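Local coordinates for protein putative fumarylpyruvate hydrolase (Burkholderia cenocepacia, PDB 4MAQ) that is a putative hydrolase of the fumarylacetoacetate hydrolase family, with a chain rich in beta-strands that pairs with a second copy, at residues B[98-102]-B[194-200]; B[31-37]-B[200-206]; B[57-61]-B[189-193]. All coordinates share one frame. Numbering follows the deposited sequence.

From the N terminus, the chain first enters contact 2, where 31-37 runs from one short strand into strand 36-39; 200-206 returns to it only after 162 residues, so contact 2 closes the longest loop. Contact 3 closes a loop of 127 residues and contact 1 one of 91; both nest inside contact 2 and cross each other: 57-61 comes before 98-102, and their partners 189-193 and 194-200 follow in the same order. Helix 186-196 serves both, holding the approach to strand 61-64 in contact 3 and the loop after strand 85-95 in contact 1. Lys200 is shared by contacts 1 and 2, and Ile205 of strand 204-206 packs on Val189 and Ile190 of the helix.

Contact 1: residues B[98-102]-B[194-200]; sequences DGRSI and SRSVELK
Glu198, extended with chi1 and chi2 both t, lays its CG over one face of the Arg100 guanidinium. Arg100 NH2 lies 3.6 Å from Glu198 OE1, which is well out of the guanidinium plane, so this salt bridge is one of charge alone. Glu198 OE1 also takes Lys200 NZ at 3.0 Å; Asp98 OD2 lies a long 3.8 Å from Lys200 NZ, with a water joining the two, and completes the network, while Asp98 OD1 accepts from Ala201 N. The backbones run antiparallel through a single bridge, Gly99 N to Leu199 O and Leu199 N to Gly99 O, each 2.9 Å. In this FAA-hydrolase-family chain, the bridge joins the loop after strand 85-95 to the segment that leaves helix 186-196; at the last turn of the helix, Ser194 O accepts Ser101 N (2.9 Å), Ser101 having positive phi (49/53), and Ser194 OG, chi1 p, accepts Ile102 N (2.9 Å) and bonds back to Ala191 O. Ile102 CD1 meets Leu199 CD2 at 3.8 Å.

Contact 2: residues B[31-37]-B[200-206]; sequences FPVRRVF and KAGDLIF
Backbone hydrogen bonds set the register of two parallel strands, with Val36 beside Leu204 and Phe37 beside Ile205, both pairs 4.8 Å apart CA to CA. Leu204 N donates to Arg35 O (3.0 Å), Phe37 N to Leu204 O (2.9 Å) and Phe206 N to Phe37 O (2.8 Å). Before the strands pair, Lys200 to Asp203 form a type II turn closed by Asp203 N to Lys200 O (3.0 Å), and Gly202 O accepts Arg34 N (2.9 Å). Gly202, at phi/psi 106/-14, passes so near Pro32 O that a CB would clash.

Buried Asp203, chi1 m, gathers a salt bridge and two backbone amides: OD1 takes Arg34 NE (2.7 Å) and OD2 Arg34 NH1 (2.9 Å) in the salt bridge, while OD1 also accepts Arg35 N (2.9 Å) and OD2 Lys200 N (2.8 Å). Arg34 NH2 and Arg35 NE go on to Asp67 of the second subunit.

Val36 and Leu204 share one face, with Phe31, Val33 and Phe206 adding apolar contacts: Leu204 CD2 meets Phe31 CE1 (3.7 Å), Leu204 CD1 meets Val33 CG2 (4.0 Å), and Val36 CG1 touches Phe206 CE1 (3.7 Å). Phe37 CD2 and Ile205 CG1 lie 4.3 Å apart on the other face, which looks toward helix 186-196. A parallel pair inside the mixed sheet of this FAA-family fold thus begins at an arginine-aspartate cluster on the subunit interface.

Contact 3: residues B[57-61]-B[189-193]; sequences EPPFF and VIAYV
Helix 186-196, which packs on the sheet of this FAA-hydrolase-family fold through Val189, Ile190 and Val193, here also meets the loop leading into strand 61-64. The contact is apolar and made by side chains: the closest CA pairs, Pro59 with Val189 and Phe61 with Val193, are 7.7 and 8.3 Å apart. Residues 57-60 are extended without regular structure, whereas 189-193 is regular helix, with Val193 N bonded to Val189 O at 3.0 Å.

Phe61 and Tyr192 bury the most surface here, followed by Pro59, and all three direct their CA-to-CB bonds toward the opposing segment. Phe61, chi1 m and chi2 90°, reaches Val189 and Val193, one helical turn apart. Its CE2 lies 3.9 Å from Val189 CG1, which sits at the ring edge, and 3.5 Å from Val193 CG2; its CE1 comes within 4.1 Å of Tyr192 CB. The same phenyl ring meets Trp138 of the second subunit with planes at about 15°, so the contact reaches the subunit interface.

Tyr192 has an off-rotamer chi1 of -93° and chi2 of -70°, and its ring extends along the two prolines. Trp184 meets this ring edge-to-face and also touches Pro59, while Arg195 makes a cation-pi contact with Tyr192. At the phenol end Pro58 CB lies 3.8 Å from Tyr192 OH. Pro59, with C-gamma endo pucker, covers one face of the tyrosine in a CH-pi contact: its CD stands 3.5 Å from the centroid of the Tyr192 ring, 14° off the normal, and 3.4 Å from Tyr192 CE2.

Contact 1: residues B[98-102]-B[194-200]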
# COMPACT_ATOMS: atom_id res chain seq x y z
N ASP B 98 4.57 -12.25 -13.90
CA ASP B 98 3.19 -11.88 -13.62
C ASP B 98 2.26 -13.09 -13.63
O ASP B 98 2.51 -14.08 -14.33
CB ASP B 98 2.65 -10.96 -14.72
CG ASP B 98 3.41 -9.62 -14.87
OD1 ASP B 98 4.28 -9.25 -14.04
OD2 ASP B 98 3.10 -8.94 -15.87
N GLY B 99 1.14 -13.00 -12.93
CA GLY B 99 0.09 -13.99 -13.13
C GLY B 99 -1.13 -13.76 -12.30
O GLY B 99 -1.05 -13.22 -11.21
N ARG B 100 -2.28 -14.18 -12.82
CA ARG B 100 -3.48 -14.25 -12.00
C ARG B 100 -3.98 -15.69 -11.95
O ARG B 100 -3.73 -16.48 -12.88
CB ARG B 100 -4.57 -13.26 -12.44
CG ARG B 100 -5.23 -13.57 -13.75
CD ARG B 100 -6.42 -12.64 -13.98
NE ARG B 100 -6.07 -11.21 -13.94
CZ ARG B 100 -5.46 -10.54 -14.91
NH1 ARG B 100 -5.06 -11.16 -16.03
NH2 ARG B 100 -5.24 -9.24 -14.76
N SER B 101 -4.68 -16.03 -10.86
CA SER B 101 -5.23 -17.38 -10.69
C SER B 101 -4.17 -18.45 -10.98
O SER B 101 -4.38 -19.38 -11.77
CB SER B 101 -6.48 -17.54 -11.56
OG SER B 101 -7.51 -16.68 -11.08
N ILE B 102 -3.02 -18.32 -10.31
CA ILE B 102 -1.89 -19.20 -10.50
C ILE B 102 -2.15 -20.50 -9.74
O ILE B 102 -2.49 -20.49 -8.56
CB ILE B 102 -0.59 -18.54 -9.97
CG1 ILE B 102 -0.32 -17.22 -10.71
CG2 ILE B 102 0.60 -19.50 -10.12
CD1 ILE B 102 0.76 -16.38 -10.06
N SER B 194 -2.68 -14.34 -5.92
CA SER B 194 -3.02 -14.20 -7.34
C SER B 194 -4.52 -14.32 -7.65
O SER B 194 -4.92 -14.05 -8.78
CB SER B 194 -2.26 -15.24 -8.17
OG SER B 194 -2.88 -16.52 -8.08
N ARG B 195 -5.33 -14.74 -6.68
CA ARG B 195 -6.77 -14.80 -6.87
C ARG B 195 -7.44 -13.49 -6.42
O ARG B 195 -8.61 -13.29 -6.69
CB ARG B 195 -7.38 -16.03 -6.19
CG ARG B 195 -6.92 -17.33 -6.84
CD ARG B 195 -7.69 -18.55 -6.37
NE ARG B 195 -7.39 -18.93 -4.99
CZ ARG B 195 -6.55 -19.92 -4.65
NH1 ARG B 195 -5.90 -20.61 -5.57
NH2 ARG B 195 -6.36 -20.20 -3.37
N SER B 196 -6.69 -12.63 -5.72
CA SER B 196 -7.19 -11.35 -5.23
C SER B 196 -6.81 -10.18 -6.13
O SER B 196 -7.62 -9.27 -6.37
CB SER B 196 -6.65 -11.12 -3.83
OG SER B 196 -6.98 -9.81 -3.40
N VAL B 197 -5.57 -10.22 -6.65
CA VAL B 197 -5.04 -9.19 -7.55
C VAL B 197 -4.21 -9.93 -8.59
O VAL B 197 -3.88 -11.08 -8.40
CB VAL B 197 -4.13 -8.16 -6.83
CG1 VAL B 197 -4.89 -7.33 -5.79
CG2 VAL B 197 -2.92 -8.85 -6.18
N GLU B 198 -3.81 -9.24 -9.65
CA GLU B 198 -2.81 -9.81 -10.53
C GLU B 198 -1.45 -9.68 -9.84
O GLU B 198 -1.01 -8.59 -9.51
CB GLU B 198 -2.77 -9.12 -11.89
CG GLU B 198 -1.84 -9.84 -12.84
CD GLU B 198 -1.59 -9.08 -14.12
OE1 GLU B 198 -1.97 -7.89 -14.22
OE2 GLU B 198 -1.01 -9.69 -15.03
N LEU B 199 -0.77 -10.81 -9.64
CA LEU B 199 0.59 -10.79 -9.14
C LEU B 199 1.50 -10.28 -10.24
O LEU B 199 1.26 -10.55 -11.42
CB LEU B 199 0.98 -12.20 -8.74
CG LEU B 199 2.13 -12.42 -7.81
CD1 LEU B 199 1.81 -11.85 -6.42
CD2 LEU B 199 2.50 -13.89 -7.76
N LYS B 200 2.52 -9.52 -9.86
CA LYS B 200 3.42 -8.92 -10.85
C LYS B 200 4.87 -9.17 -10.51
O LYS B 200 5.23 -9.26 -9.33
CB LYS B 200 3.20 -7.40 -10.92
CG LYS B 200 1.82 -6.97 -11.40
CD LYS B 200 1.61 -7.23 -12.87
CE LYS B 200 0.67 -6.17 -13.44
NZ LYS B 200 0.52 -6.36 -14.91
O HOH W 1 3.01 -6.02 -16.11
O HOH W 2 -5.06 -19.80 -7.93

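Contact 2: residues B[31-37]-B[200-206]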
# COMPACT_ATOMS: atom_id res chain seq x y z
N PHE B 31 16.55 -5.30 -7.32
CA PHE B 31 15.23 -5.85 -7.53
C PHE B 31 14.19 -4.74 -7.27
O PHE B 31 14.05 -4.29 -6.14
CB PHE B 31 14.99 -7.04 -6.58
CG PHE B 31 13.66 -7.71 -6.78
CD1 PHE B 31 12.52 -7.27 -6.10
CD2 PHE B 31 13.55 -8.79 -7.67
CE1 PHE B 31 11.29 -7.88 -6.30
CE2 PHE B 31 12.33 -9.40 -7.88
CZ PHE B 31 11.20 -8.96 -7.19
N PRO B 32 13.48 -4.29 -8.32
CA PRO B 32 12.52 -3.19 -8.18
C PRO B 32 11.23 -3.71 -7.53
O PRO B 32 10.67 -4.71 -7.99
CB PRO B 32 12.29 -2.75 -9.64
CG PRO B 32 12.44 -4.01 -10.43
CD PRO B 32 13.48 -4.85 -9.69
N VAL B 33 10.78 -3.05 -6.48
CA VAL B 33 9.62 -3.51 -5.71
C VAL B 33 8.34 -2.91 -6.28
O VAL B 33 8.27 -1.69 -6.50
CB VAL B 33 9.76 -3.15 -4.21
CG1 VAL B 33 8.54 -3.66 -3.42
CG2 VAL B 33 11.03 -3.75 -3.62
N ARG B 34 7.34 -3.78 -6.46
CA ARG B 34 6.05 -3.41 -7.02
C ARG B 34 5.06 -3.25 -5.84
O ARG B 34 4.86 -2.14 -5.35
CB ARG B 34 5.64 -4.43 -8.11
CG ARG B 34 4.61 -3.94 -9.11
CD ARG B 34 3.20 -3.75 -8.57
NE ARG B 34 2.59 -5.03 -8.19
CZ ARG B 34 1.34 -5.39 -8.43
NH1 ARG B 34 0.91 -6.60 -8.05
NH2 ARG B 34 0.50 -4.57 -9.09
N ARG B 35 4.49 -4.36 -5.36
CA ARG B 35 3.70 -4.35 -4.12
C ARG B 35 4.30 -5.31 -3.10
O ARG B 35 5.14 -6.15 -3.46
CB ARG B 35 2.23 -4.71 -4.39
CG ARG B 35 1.44 -3.64 -5.12
CD ARG B 35 -0.01 -4.07 -5.29
NE ARG B 35 -0.68 -3.26 -6.31
CZ ARG B 35 -1.84 -3.57 -6.87
NH1 ARG B 35 -2.56 -4.62 -6.42
NH2 ARG B 35 -2.26 -2.84 -7.91
N VAL B 36 3.86 -5.18 -1.84
CA VAL B 36 4.35 -6.03 -0.76
C VAL B 36 3.15 -6.66 -0.05
O VAL B 36 2.33 -5.93 0.51
CB VAL B 36 5.20 -5.24 0.25
CG1 VAL B 36 5.71 -6.16 1.37
CG2 VAL B 36 6.36 -4.55 -0.45
N PHE B 37 3.04 -7.99 -0.09
CA PHE B 37 1.94 -8.70 0.55
C PHE B 37 2.47 -9.47 1.75
O PHE B 37 3.56 -10.07 1.67
CB PHE B 37 1.33 -9.70 -0.44
CG PHE B 37 0.91 -9.07 -1.74
CD1 PHE B 37 -0.30 -8.41 -1.83
CD2 PHE B 37 1.72 -9.13 -2.88
CE1 PHE B 37 -0.72 -7.83 -3.02
CE2 PHE B 37 1.30 -8.54 -4.06
CZ PHE B 37 0.08 -7.90 -4.13
N LYS B 200 2.52 -9.52 -9.86
CA LYS B 200 3.42 -8.92 -10.85
C LYS B 200 4.87 -9.17 -10.51
O LYS B 200 5.23 -9.26 -9.33
CB LYS B 200 3.20 -7.40 -10.92
CG LYS B 200 1.82 -6.97 -11.40
CD LYS B 200 1.61 -7.23 -12.87
CE LYS B 200 0.67 -6.17 -13.44
NZ LYS B 200 0.52 -6.36 -14.91
N ALA B 201 5.70 -9.26 -11.55
CA ALA B 201 7.15 -9.21 -11.36
C ALA B 201 7.46 -7.97 -10.53
O ALA B 201 6.96 -6.88 -10.80
CB ALA B 201 7.84 -9.12 -12.71
N GLY B 202 8.25 -8.15 -9.48
CA GLY B 202 8.55 -7.07 -8.56
C GLY B 202 7.83 -7.19 -7.23
O GLY B 202 8.21 -6.52 -6.28
N ASP B 203 6.82 -8.06 -7.14
CA ASP B 203 6.14 -8.25 -5.85
C ASP B 203 6.99 -8.99 -4.83
O ASP B 203 7.80 -9.86 -5.18
CB ASP B 203 4.80 -8.98 -6.04
CG ASP B 203 3.76 -8.10 -6.70
OD1 ASP B 203 3.95 -6.85 -6.68
OD2 ASP B 203 2.75 -8.63 -7.21
N LEU B 204 6.82 -8.58 -3.57
CA LEU B 204 7.43 -9.30 -2.45
C LEU B 204 6.30 -9.87 -1.60
O LEU B 204 5.29 -9.22 -1.39
CB LEU B 204 8.29 -8.37 -1.57
CG LEU B 204 9.51 -7.73 -2.24
CD1 LEU B 204 10.20 -6.82 -1.22
CD2 LEU B 204 10.47 -8.77 -2.79
N ILE B 205 6.51 -11.10 -1.09
CA ILE B 205 5.56 -11.71 -0.18
C ILE B 205 6.27 -12.12 1.10
O ILE B 205 7.25 -12.89 1.07
CB ILE B 205 4.88 -12.94 -0.80
CG1 ILE B 205 4.22 -12.60 -2.16
CG2 ILE B 205 3.86 -13.52 0.18
CD1 ILE B 205 3.71 -13.85 -2.90
N PHE B 206 5.81 -11.56 2.22
CA PHE B 206 6.28 -11.96 3.54
C PHE B 206 5.38 -13.13 3.96
O PHE B 206 4.16 -12.99 4.00
CB PHE B 206 6.08 -10.81 4.52
CG PHE B 206 7.13 -9.74 4.49
CD1 PHE B 206 7.34 -8.97 3.35
CD2 PHE B 206 7.86 -9.47 5.63
CE1 PHE B 206 8.29 -7.95 3.34
CE2 PHE B 206 8.82 -8.45 5.62
CZ PHE B 206 9.02 -7.68 4.48

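Contact 3: residues B[57-61]-B[189-193]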
# COMPACT_ATOMS: atom_id res chain seq x y z
N GLU B 57 -7.69 -23.06 7.85
CA GLU B 57 -8.46 -21.92 7.38
C GLU B 57 -7.65 -21.18 6.32
O GLU B 57 -6.42 -21.17 6.36
CB GLU B 57 -8.92 -21.01 8.54
CG GLU B 57 -7.97 -19.90 8.98
CD GLU B 57 -8.61 -18.92 9.96
OE1 GLU B 57 -9.67 -18.33 9.63
OE2 GLU B 57 -8.07 -18.73 11.07
N PRO B 58 -8.34 -20.58 5.34
CA PRO B 58 -7.66 -19.78 4.33
C PRO B 58 -6.84 -18.67 5.01
O PRO B 58 -7.24 -18.14 6.06
CB PRO B 58 -8.82 -19.18 3.53
CG PRO B 58 -9.95 -20.13 3.73
CD PRO B 58 -9.81 -20.58 5.15
N PRO B 59 -5.70 -18.30 4.40
CA PRO B 59 -4.89 -17.21 4.95
C PRO B 59 -5.58 -15.86 4.74
O PRO B 59 -6.47 -15.73 3.91
CB PRO B 59 -3.62 -17.26 4.10
CG PRO B 59 -4.09 -17.79 2.78
CD PRO B 59 -5.20 -18.76 3.09
N PHE B 60 -5.17 -14.87 5.51
CA PHE B 60 -5.53 -13.47 5.21
C PHE B 60 -4.25 -12.67 5.05
O PHE B 60 -3.16 -13.15 5.39
CB PHE B 60 -6.46 -12.89 6.29
CG PHE B 60 -5.81 -12.64 7.62
CD1 PHE B 60 -5.75 -13.64 8.60
CD2 PHE B 60 -5.27 -11.38 7.93
CE1 PHE B 60 -5.16 -13.38 9.85
CE2 PHE B 60 -4.68 -11.13 9.18
CZ PHE B 60 -4.62 -12.13 10.14
N PHE B 61 -4.39 -11.46 4.51
CA PHE B 61 -3.24 -10.67 4.10
C PHE B 61 -3.36 -9.21 4.47
O PHE B 61 -4.45 -8.63 4.42
CB PHE B 61 -3.10 -10.74 2.58
CG PHE B 61 -2.78 -12.11 2.07
CD1 PHE B 61 -3.79 -13.01 1.74
CD2 PHE B 61 -1.45 -12.51 1.92
CE1 PHE B 61 -3.48 -14.29 1.30
CE2 PHE B 61 -1.14 -13.77 1.46
CZ PHE B 61 -2.15 -14.66 1.15
N VAL B 189 0.46 -19.84 -0.91
CA VAL B 189 0.39 -18.42 -0.59
C VAL B 189 0.37 -17.59 -1.89
O VAL B 189 -0.45 -16.69 -2.05
CB VAL B 189 1.54 -17.99 0.33
CG1 VAL B 189 1.51 -16.49 0.53
CG2 VAL B 189 1.35 -18.67 1.69
N ILE B 190 1.27 -17.93 -2.82
CA ILE B 190 1.33 -17.26 -4.12
C ILE B 190 -0.02 -17.39 -4.83
O ILE B 190 -0.56 -16.42 -5.35
CB ILE B 190 2.45 -17.84 -4.99
CG1 ILE B 190 3.81 -17.42 -4.41
CG2 ILE B 190 2.28 -17.45 -6.45
CD1 ILE B 190 4.97 -18.18 -4.99
N ALA B 191 -0.55 -18.61 -4.90
CA ALA B 191 -1.85 -18.85 -5.54
C ALA B 191 -2.96 -17.97 -4.93
O ALA B 191 -3.73 -17.34 -5.67
CB ALA B 191 -2.21 -20.34 -5.45
N TYR B 192 -3.03 -17.90 -3.60
CA TYR B 192 -4.04 -17.11 -2.92
C TYR B 192 -3.92 -15.62 -3.26
O TYR B 192 -4.93 -14.96 -3.58
CB TYR B 192 -3.92 -17.30 -1.41
CG TYR B 192 -4.79 -18.39 -0.84
CD1 TYR B 192 -6.17 -18.23 -0.81
CD2 TYR B 192 -4.25 -19.58 -0.35
CE1 TYR B 192 -7.00 -19.20 -0.29
CE2 TYR B 192 -5.08 -20.58 0.17
CZ TYR B 192 -6.46 -20.38 0.19
OH TYR B 192 -7.33 -21.31 0.70
N VAL B 193 -2.70 -15.07 -3.25
CA VAL B 193 -2.57 -13.65 -3.58
C VAL B 193 -3.05 -13.42 -5.02
O VAL B 193 -3.78 -12.47 -5.30
CB VAL B 193 -1.12 -13.11 -3.43
CG1 VAL B 193 -1.01 -11.68 -3.98
CG2 VAL B 193 -0.68 -13.15 -1.97